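Local coordinates for Medium/long-chain acyl-CoA thioesterase YigI (Shewanella oneidensis, PDB 3E8P), which probably hydrolyses medium- and long-chain fatty acyl-CoA thioesters to the free fatty acid and coenzyme A, as a member of the hotdog-fold thioesterase superfamily, at the interface of chains A and B and the interface of chains A and C. Numbering follows the deposited sequence. Chains: chain A/B/C, uncharacterized protein.

Contact 1: the interface of chains A and B. Residues chain A 31-34, 75, 79; chain B 58, 60-61, 69.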
ATOM      1  N   VAL A  31     -25.815   7.733   7.734  1.00 41.42           N
ATOM      2  CA  VAL A  31     -24.817   7.786   6.681  1.00 37.47           C
ATOM      3  C   VAL A  31     -25.485   7.209   5.445  1.00 35.43           C
ATOM      4  O   VAL A  31     -25.655   5.999   5.327  1.00 34.00           O
ATOM      5  CB  VAL A  31     -23.556   6.959   7.023  1.00 38.02           C
ATOM      6  CG1 VAL A  31     -22.580   7.009   5.855  1.00 37.97           C
ATOM      7  CG2 VAL A  31     -22.882   7.516   8.275  1.00 36.52           C
ATOM      8  N   PRO A  32     -25.894   8.077   4.512  1.00 34.91           N
ATOM      9  CA  PRO A  32     -26.555   7.643   3.279  1.00 34.39           C
ATOM     10  C   PRO A  32     -25.944   6.435   2.568  1.00 33.27           C
ATOM     11  O   PRO A  32     -26.663   5.515   2.191  1.00 33.74           O
ATOM     12  CB  PRO A  32     -26.536   8.906   2.420  1.00 35.06           C
ATOM     13  CG  PRO A  32     -26.744   9.980   3.440  1.00 35.79           C
ATOM     14  CD  PRO A  32     -25.822   9.547   4.579  1.00 35.64           C
ATOM     15  N   PHE A  33     -24.628   6.419   2.382  1.00 31.84           N
ATOM     16  CA  PHE A  33     -24.018   5.289   1.685  1.00 30.59           C
ATOM     17  C   PHE A  33     -24.100   3.977   2.460  1.00 28.61           C
ATOM     18  O   PHE A  33     -24.124   2.915   1.857  1.00 30.23           O
ATOM     19  CB  PHE A  33     -22.554   5.582   1.321  1.00 29.18           C
ATOM     20  CG  PHE A  33     -21.974   4.601   0.321  1.00 27.82           C
ATOM     21  CD1 PHE A  33     -22.629   4.351  -0.887  1.00 25.13           C
ATOM     22  CD2 PHE A  33     -20.780   3.925   0.586  1.00 26.81           C
ATOM     23  CE1 PHE A  33     -22.109   3.440  -1.818  1.00 24.22           C
ATOM     24  CE2 PHE A  33     -20.249   3.009  -0.339  1.00 24.94           C
ATOM     25  CZ  PHE A  33     -20.917   2.769  -1.542  1.00 23.21           C
ATOM     26  N   HIS A  34     -24.129   4.045   3.788  1.00 29.96           N
ATOM     27  CA  HIS A  34     -24.227   2.830   4.603  1.00 31.71           C
ATOM     28  C   HIS A  34     -25.650   2.306   4.513  1.00 33.74           C
ATOM     29  O   HIS A  34     -25.878   1.097   4.543  1.00 34.95           O
ATOM     30  CB  HIS A  34     -23.876   3.107   6.073  1.00 27.81           C
ATOM     31  CG  HIS A  34     -22.461   3.545   6.284  1.00 28.40           C
ATOM     32  ND1 HIS A  34     -21.987   3.979   7.505  1.00 26.09           N
ATOM     33  CD2 HIS A  34     -21.426   3.657   5.417  1.00 24.67           C
ATOM     34  CE1 HIS A  34     -20.725   4.346   7.378  1.00 25.82           C
ATOM     35  NE2 HIS A  34     -20.361   4.163   6.121  1.00 25.77           N
ATOM     36  N   THR A  75     -15.160  -0.875   1.107  1.00 23.31           N
ATOM     37  CA  THR A  75     -15.986   0.065   1.873  1.00 23.41           C
ATOM     38  C   THR A  75     -16.051  -0.356   3.343  1.00 22.92           C
ATOM     39  O   THR A  75     -15.840   0.462   4.246  1.00 23.71           O
ATOM     40  CB  THR A  75     -17.438   0.148   1.297  1.00 22.42           C
ATOM     41  OG1 THR A  75     -17.388   0.692  -0.025  1.00 23.33           O
ATOM     42  CG2 THR A  75     -18.314   1.050   2.150  1.00 20.99           C
ATOM     43  N   VAL A  79     -14.369   1.626   6.767  1.00 23.24           N
ATOM     44  CA  VAL A  79     -15.239   2.039   7.861  1.00 24.14           C
ATOM     45  C   VAL A  79     -14.808   1.385   9.176  1.00 26.31           C
ATOM     46  O   VAL A  79     -14.795   2.034  10.229  1.00 26.90           O
ATOM     47  CB  VAL A  79     -16.707   1.662   7.562  1.00 27.45           C
ATOM     48  CG1 VAL A  79     -17.588   2.025   8.757  1.00 26.28           C
ATOM     49  CG2 VAL A  79     -17.175   2.385   6.292  1.00 24.60           C
TER
ATOM     50  N   GLU B  58     -27.746   9.103  -2.117  1.00 39.63           N
ATOM     51  CA  GLU B  58     -27.345   7.817  -1.541  1.00 39.68           C
ATOM     52  C   GLU B  58     -25.838   7.575  -1.433  1.00 38.97           C
ATOM     53  O   GLU B  58     -25.410   6.659  -0.725  1.00 36.76           O
ATOM     54  CB  GLU B  58     -27.964   6.660  -2.335  1.00 41.30           C
ATOM     55  CG  GLU B  58     -29.471   6.574  -2.260  1.00 45.53           C
ATOM     56  CD  GLU B  58     -30.141   7.733  -2.958  1.00 48.94           C
ATOM     57  OE1 GLU B  58     -29.632   8.158  -4.020  1.00 48.84           O
ATOM     58  OE2 GLU B  58     -31.177   8.213  -2.452  1.00 52.12           O
ATOM     59  N   ILE B  60     -23.594   9.931  -0.365  1.00 37.80           N
ATOM     60  CA  ILE B  60     -22.972  10.822   0.595  1.00 37.20           C
ATOM     61  C   ILE B  60     -22.465  10.070   1.816  1.00 39.71           C
ATOM     62  O   ILE B  60     -23.127   9.163   2.325  1.00 37.63           O
ATOM     63  CB  ILE B  60     -23.955  11.928   1.057  1.00 37.96           C
ATOM     64  CG1 ILE B  60     -24.026  13.042   0.008  1.00 38.87           C
ATOM     65  CG2 ILE B  60     -23.499  12.509   2.388  1.00 36.65           C
ATOM     66  CD1 ILE B  60     -24.489  12.588  -1.357  1.00 40.71           C
ATOM     67  N   GLY B  61     -21.282  10.461   2.282  1.00 40.99           N
ATOM     68  CA  GLY B  61     -20.703   9.834   3.453  1.00 44.34           C
ATOM     69  C   GLY B  61     -21.054  10.636   4.688  1.00 47.03           C
ATOM     70  O   GLY B  61     -21.724  10.145   5.594  1.00 48.47           O
ATOM     71  N   HIS B  69     -18.796   9.439  -0.232  1.00 30.89           N
ATOM     72  CA  HIS B  69     -18.316   8.424   0.704  1.00 30.56           C
ATOM     73  C   HIS B  69     -17.072   7.752   0.128  1.00 28.27           C
ATOM     74  O   HIS B  69     -17.076   7.317  -1.020  1.00 28.55           O
ATOM     75  CB  HIS B  69     -19.404   7.372   0.976  1.00 28.67           C
ATOM     76  CG  HIS B  69     -19.080   6.442   2.107  1.00 28.94           C
ATOM     77  ND1 HIS B  69     -18.180   5.403   1.989  1.00 27.88           N
ATOM     78  CD2 HIS B  69     -19.518   6.414   3.390  1.00 27.37           C
ATOM     79  CE1 HIS B  69     -18.074   4.779   3.150  1.00 26.34           C
ATOM     80  NE2 HIS B  69     -18.875   5.371   4.017  1.00 24.08           N
TER
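A:Phe33 lays the rim of its ring against one face of the B:His69 imidazole, with CD2 of the phenyl ring 3.4 Å from CG of the histidine. CG of A:Phe33 stands anti to the backbone N (chi1 -166°), which swings the ring edge over the imidazole; CB, held by the backbone, also packs against CB of B:His69. Farther along the imidazole, the methyl groups CG2 of A:Thr75 and CG2 of A:Val79 reach its CE1 corner, the latter at 4.1 Å. A:Val31 serves two groups: its CG1 methyl sits over the centre of the A:His34 ring and also lies 4.0 Å from CD2 of B:His69.

At the end of this apolar bed the two histidines meet edge to face, their planes 73° apart. NE2 of A:His34 and NE2 of B:His69 share a hydrogen bond of 2.8 Å; which one donates is not decided, and the angle of 131° at the hydrogen makes it bent. At the rim, N of A:Phe33 donates to the carbonyl O of B:Ile60 at 3.1 Å, while A:Pro32 rests its ring carbons against that same oxygen.

This subunit boundary probably lies near the acyl-CoA site, as in hotdog thioesterases. In the fold, helices 32-37 and 70-90 of chain A receive B:His69, the first residue of the family's His-Gly-Gly motif, which leads into helix 70-90 of chain B.

Contact 2: the interface of chains A and C. Residues chain A 112, 134, 139, 141, 160; chain C 110-112, 160.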
ATOM      1  N   ASP A 112      -4.719   6.963   3.666  1.00 25.55           N
ATOM      2  CA  ASP A 112      -4.458   5.934   2.679  1.00 26.75           C
ATOM      3  C   ASP A 112      -4.937   4.589   3.202  1.00 25.39           C
ATOM      4  O   ASP A 112      -5.172   4.414   4.399  1.00 24.01           O
ATOM      5  CB  ASP A 112      -2.968   5.870   2.303  1.00 27.97           C
ATOM      6  CG  ASP A 112      -2.096   5.326   3.416  1.00 29.90           C
ATOM      7  OD1 ASP A 112      -2.239   4.135   3.765  1.00 34.54           O
ATOM      8  OD2 ASP A 112      -1.258   6.091   3.944  1.00 30.82           O
ATOM      9  N   ARG A 134      -0.737   1.241  15.455  1.00 27.93           N
ATOM     10  CA  ARG A 134       0.039   2.426  15.796  1.00 28.78           C
ATOM     11  C   ARG A 134      -0.955   3.494  16.214  1.00 30.63           C
ATOM     12  O   ARG A 134      -1.699   4.009  15.385  1.00 28.78           O
ATOM     13  CB  ARG A 134       0.862   2.930  14.612  1.00 29.23           C
ATOM     14  CG  ARG A 134       1.394   4.334  14.831  1.00 30.05           C
ATOM     15  CD  ARG A 134       2.351   4.757  13.753  1.00 32.95           C
ATOM     16  NE  ARG A 134       2.718   6.164  13.875  1.00 30.49           N
ATOM     17  CZ  ARG A 134       3.780   6.705  13.286  1.00 33.01           C
ATOM     18  NH1 ARG A 134       4.580   5.954  12.543  1.00 32.24           N
ATOM     19  NH2 ARG A 134       4.039   7.999  13.435  1.00 34.48           N
ATOM     20  N   VAL A 139      -2.304  10.916  13.982  1.00 35.80           N
ATOM     21  CA  VAL A 139      -2.354   9.881  12.952  1.00 33.59           C
ATOM     22  C   VAL A 139      -2.275   8.484  13.564  1.00 32.36           C
ATOM     23  O   VAL A 139      -1.418   8.222  14.411  1.00 30.85           O
ATOM     24  CB  VAL A 139      -1.188  10.020  11.944  1.00 33.33           C
ATOM     25  CG1 VAL A 139      -1.215   8.873  10.953  1.00 35.61           C
ATOM     26  CG2 VAL A 139      -1.287  11.331  11.214  1.00 33.09           C
ATOM     27  N   VAL A 141      -2.561   4.114  12.567  1.00 25.97           N
ATOM     28  CA  VAL A 141      -2.549   3.088  11.535  1.00 25.00           C
ATOM     29  C   VAL A 141      -3.294   1.880  12.092  1.00 25.08           C
ATOM     30  O   VAL A 141      -3.110   1.514  13.252  1.00 25.78           O
ATOM     31  CB  VAL A 141      -1.113   2.684  11.134  1.00 25.08           C
ATOM     32  CG1 VAL A 141      -1.157   1.699   9.955  1.00 22.28           C
ATOM     33  CG2 VAL A 141      -0.319   3.922  10.732  1.00 23.33           C
ATOM     34  N   THR A 160      -4.405   4.122   7.255  1.00 23.20           N
ATOM     35  CA  THR A 160      -3.746   5.199   7.968  1.00 21.59           C
ATOM     36  C   THR A 160      -4.822   6.266   8.104  1.00 22.91           C
ATOM     37  O   THR A 160      -5.371   6.742   7.109  1.00 21.58           O
ATOM     38  CB  THR A 160      -2.550   5.733   7.178  1.00 22.15           C
ATOM     39  OG1 THR A 160      -1.595   4.676   6.990  1.00 23.83           O
ATOM     40  CG2 THR A 160      -1.888   6.853   7.927  1.00 18.67           C
TER
ATOM     41  N   THR C 110       8.656   8.580   8.253  1.00 29.78           N
ATOM     42  CA  THR C 110       7.769   7.833   7.371  1.00 27.87           C
ATOM     43  C   THR C 110       6.745   7.068   8.194  1.00 26.44           C
ATOM     44  O   THR C 110       7.097   6.389   9.152  1.00 26.88           O
ATOM     45  CB  THR C 110       8.535   6.795   6.523  1.00 28.36           C
ATOM     46  OG1 THR C 110       9.712   7.392   5.977  1.00 29.47           O
ATOM     47  CG2 THR C 110       7.648   6.300   5.369  1.00 28.89           C
ATOM     48  N   ILE C 111       5.478   7.182   7.822  1.00 24.72           N
ATOM     49  CA  ILE C 111       4.418   6.477   8.524  1.00 23.57           C
ATOM     50  C   ILE C 111       4.195   5.152   7.788  1.00 23.15           C
ATOM     51  O   ILE C 111       4.156   4.081   8.395  1.00 22.61           O
ATOM     52  CB  ILE C 111       3.143   7.342   8.562  1.00 24.27           C
ATOM     53  CG1 ILE C 111       3.441   8.619   9.361  1.00 23.70           C
ATOM     54  CG2 ILE C 111       1.988   6.563   9.178  1.00 21.33           C
ATOM     55  CD1 ILE C 111       2.319   9.649   9.363  1.00 27.13           C
ATOM     56  N   ASP C 112       4.051   5.231   6.474  1.00 22.18           N
ATOM     57  CA  ASP C 112       3.906   4.032   5.659  1.00 22.96           C
ATOM     58  C   ASP C 112       4.407   4.347   4.262  1.00 21.16           C
ATOM     59  O   ASP C 112       4.543   5.506   3.885  1.00 20.73           O
ATOM     60  CB  ASP C 112       2.445   3.539   5.623  1.00 22.16           C
ATOM     61  CG  ASP C 112       1.541   4.419   4.778  1.00 24.88           C
ATOM     62  OD1 ASP C 112       1.741   4.482   3.542  1.00 25.91           O
ATOM     63  OD2 ASP C 112       0.623   5.048   5.348  1.00 25.16           O
ATOM     64  N   THR C 160       3.538   8.120   2.955  1.00 22.67           N
ATOM     65  CA  THR C 160       2.818   9.008   3.845  1.00 24.44           C
ATOM     66  C   THR C 160       3.789   9.413   4.955  1.00 25.26           C
ATOM     67  O   THR C 160       4.282   8.573   5.706  1.00 25.00           O
ATOM     68  CB  THR C 160       1.614   8.302   4.428  1.00 24.26           C
ATOM     69  OG1 THR C 160       0.771   7.882   3.348  1.00 29.70           O
ATOM     70  CG2 THR C 160       0.839   9.241   5.348  1.00 24.30           C
TER
HETATM   71  O   HOH W   1       7.469   7.122  11.608  1.00 37.57           O
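A:Asp112 and C:Asp112 point their carboxylates at each other tip to tip, with the planes almost perpendicular at 84°. The two OD2 atoms are 2.6 Å apart, too short for two charged carboxylates, so at least one is likely to carry a proton and hydrogen-bond to the other; the protons are not seen. The threonines close the cluster from both sides: OG1 of A:Thr160 donates to OD2 of C:Asp112 at 2.8 Å, and OG1 of C:Thr160 returns the bond to OD2 of A:Asp112, also at 2.8 Å. Each hydroxyl arrives on the anti side of its carboxylate oxygen, some 30° out of plane.

C:Ile111 forms the well-buried apolar flank. Its CG2 methyl lies 3.8 Å from CG2 of A:Val141, and its CD1 end meets CG1 of A:Val139 at 4.0 Å. The loose side begins where the extended A:Arg134 passes across this isoleucine, turning a guanidinium face toward it. There NH1 of A:Arg134 reaches the carbonyl O of C:Thr110 through a water, 3.3 Å from NH1.

This two-fold contact belongs to the deposited tetramer and may or may not persist in solution. Strands 112-117, 139-148 and 153-162 of chain A supply the surface, and the first residues of strand 112-117 face each other across the axis.

Contact 3: the interface of chains A and B. Residues chain A 114-117; chain B 111-113.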
ATOM      1  N   ARG A 114      -4.739   0.125   2.097  1.00 22.39           N
ATOM      2  CA  ARG A 114      -4.333  -0.980   1.252  1.00 20.01           C
ATOM      3  C   ARG A 114      -5.249  -2.149   1.557  1.00 20.45           C
ATOM      4  O   ARG A 114      -5.442  -2.516   2.713  1.00 19.07           O
ATOM      5  CB  ARG A 114      -2.892  -1.411   1.532  1.00 21.15           C
ATOM      6  CG  ARG A 114      -2.529  -2.722   0.831  1.00 19.37           C
ATOM      7  CD  ARG A 114      -1.186  -3.274   1.295  1.00 17.50           C
ATOM      8  NE  ARG A 114      -0.865  -4.545   0.647  1.00 15.83           N
ATOM      9  CZ  ARG A 114      -0.072  -4.684  -0.418  1.00 18.53           C
ATOM     10  NH1 ARG A 114       0.508  -3.627  -0.981  1.00 19.24           N
ATOM     11  NH2 ARG A 114       0.146  -5.896  -0.923  1.00 19.00           N
ATOM     12  N   VAL A 115      -5.823  -2.730   0.517  1.00 20.74           N
ATOM     13  CA  VAL A 115      -6.684  -3.874   0.694  1.00 20.25           C
ATOM     14  C   VAL A 115      -6.045  -5.065   0.002  1.00 20.53           C
ATOM     15  O   VAL A 115      -5.599  -4.966  -1.148  1.00 23.30           O
ATOM     16  CB  VAL A 115      -8.065  -3.636   0.067  1.00 22.43           C
ATOM     17  CG1 VAL A 115      -8.916  -4.883   0.208  1.00 19.80           C
ATOM     18  CG2 VAL A 115      -8.737  -2.449   0.730  1.00 24.79           C
ATOM     19  N   ASP A 116      -5.984  -6.185   0.703  1.00 20.15           N
ATOM     20  CA  ASP A 116      -5.436  -7.411   0.135  1.00 21.47           C
ATOM     21  C   ASP A 116      -6.612  -8.385  -0.020  1.00 22.43           C
ATOM     22  O   ASP A 116      -7.215  -8.803   0.974  1.00 22.07           O
ATOM     23  CB  ASP A 116      -4.355  -7.991   1.063  1.00 23.77           C
ATOM     24  CG  ASP A 116      -3.034  -7.210   0.990  1.00 27.89           C
ATOM     25  OD1 ASP A 116      -2.338  -7.273  -0.051  1.00 29.35           O
ATOM     26  OD2 ASP A 116      -2.690  -6.530   1.975  1.00 31.62           O
ATOM     27  N   TYR A 117      -6.950  -8.701  -1.268  1.00 22.14           N
ATOM     28  CA  TYR A 117      -8.041  -9.621  -1.591  1.00 22.05           C
ATOM     29  C   TYR A 117      -7.500 -11.039  -1.553  1.00 22.02           C
ATOM     30  O   TYR A 117      -6.769 -11.467  -2.437  1.00 23.86           O
ATOM     31  CB  TYR A 117      -8.613  -9.294  -2.978  1.00 22.76           C
ATOM     32  CG  TYR A 117      -9.253  -7.915  -3.044  1.00 24.53           C
ATOM     33  CD1 TYR A 117      -8.519  -6.790  -3.413  1.00 22.84           C
ATOM     34  CD2 TYR A 117     -10.582  -7.732  -2.681  1.00 24.43           C
ATOM     35  CE1 TYR A 117      -9.104  -5.516  -3.413  1.00 25.21           C
ATOM     36  CE2 TYR A 117     -11.165  -6.476  -2.674  1.00 25.84           C
ATOM     37  CZ  TYR A 117     -10.429  -5.374  -3.037  1.00 24.60           C
ATOM     38  OH  TYR A 117     -11.024  -4.136  -3.002  1.00 25.74           O
TER
ATOM     39  N   ILE B 111      -5.650  -8.213  -6.844  1.00 19.82           N
ATOM     40  CA  ILE B 111      -4.870  -8.918  -5.835  1.00 21.28           C
ATOM     41  C   ILE B 111      -4.742  -7.997  -4.615  1.00 21.80           C
ATOM     42  O   ILE B 111      -5.078  -8.383  -3.491  1.00 21.14           O
ATOM     43  CB  ILE B 111      -3.482  -9.317  -6.396  1.00 22.55           C
ATOM     44  CG1 ILE B 111      -3.675 -10.323  -7.540  1.00 20.94           C
ATOM     45  CG2 ILE B 111      -2.627  -9.940  -5.303  1.00 20.24           C
ATOM     46  CD1 ILE B 111      -2.400 -10.730  -8.260  1.00 24.09           C
ATOM     47  N   ASP B 112      -4.271  -6.775  -4.846  1.00 21.23           N
ATOM     48  CA  ASP B 112      -4.152  -5.785  -3.783  1.00 22.53           C
ATOM     49  C   ASP B 112      -4.361  -4.406  -4.390  1.00 22.37           C
ATOM     50  O   ASP B 112      -4.197  -4.216  -5.593  1.00 22.17           O
ATOM     51  CB  ASP B 112      -2.780  -5.861  -3.089  1.00 22.54           C
ATOM     52  CG  ASP B 112      -1.635  -5.370  -3.968  1.00 25.17           C
ATOM     53  OD1 ASP B 112      -1.590  -4.160  -4.284  1.00 26.88           O
ATOM     54  OD2 ASP B 112      -0.775  -6.200  -4.338  1.00 27.29           O
HETATM   55  N   MSE B 113      -4.734  -3.442  -3.561  1.00 24.57           N
HETATM   56  CA  MSE B 113      -4.940  -2.092  -4.052  1.00 24.62           C
HETATM   57  C   MSE B 113      -4.679  -1.090  -2.957  1.00 22.80           C
HETATM   58  O   MSE B 113      -4.996  -1.336  -1.796  1.00 22.08           O
HETATM   59  CB  MSE B 113      -6.377  -1.897  -4.560  1.00 29.60           C
HETATM   60  CG  MSE B 113      -6.691  -0.432  -4.874  1.00 38.33           C
HETATM   61 SE   MSE B 113      -8.487  -0.049  -5.552  1.00 52.35          SE
HETATM   62  CE  MSE B 113      -9.495  -0.610  -3.989  1.00 44.19           C
TER
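A:Tyr117 and B:Met113, a selenomethionine, make a sparse centre, where the methyl CE of B:Met113 approaches the phenol OH of A:Tyr117 at 4.0 Å. CG1 of A:Val115 lies over the rim of one face of the tyrosine ring, while the carbonyl O of B:Ile111 lies at its edge.

Around this, two antiparallel strands pair. N of A:Val115 donates to O of B:Met113 at 2.8 Å, N of B:Met113 answers to O of A:Val115 at 3.0 Å, and N of A:Tyr117 donates to O of B:Ile111 at 2.9 Å.

On the polar rim A:Arg114 runs extended, its CG anti to the backbone N (chi1 170°), and grips A:Asp116 side-on. NE bonds OD2 at 3.0 Å, nearly in the guanidinium plane, and NH2 takes the syn lone pair of OD1. The guanidinium is also stacked on the B:Asp112 carboxylate, planes 26° apart, with NH2 in a longer salt bridge of 3.6 Å to OD2. The guanidinium probably eases repulsion between A:Asp116 and B:Asp112. An alanine in place of A:Arg114 would probably leave both carboxylates without their positive partner, facing each other as like charges.

The strand pairing joins the sheets of chains A and B into one continuous sheet, as hotdog-fold dimers do.

Contacts 1 and 3 both belong to the two-fold interface of chains A and B, their C-alpha centres about 21 Å apart, so that dimer is held by helix and loop at one place and by strand pairing at another. Contact 2 joins chain A to chain C instead, about 17 Å from contact 3 and 23 Å from contact 1. Strand 112-117 links contacts 2 and 3: its Asp112 and the preceding Ile111 serve one neighbour in contact 2 and, in another copy, the other neighbour in contact 3. Together the two interfaces can build the deposited tetramer as a pair of dimers.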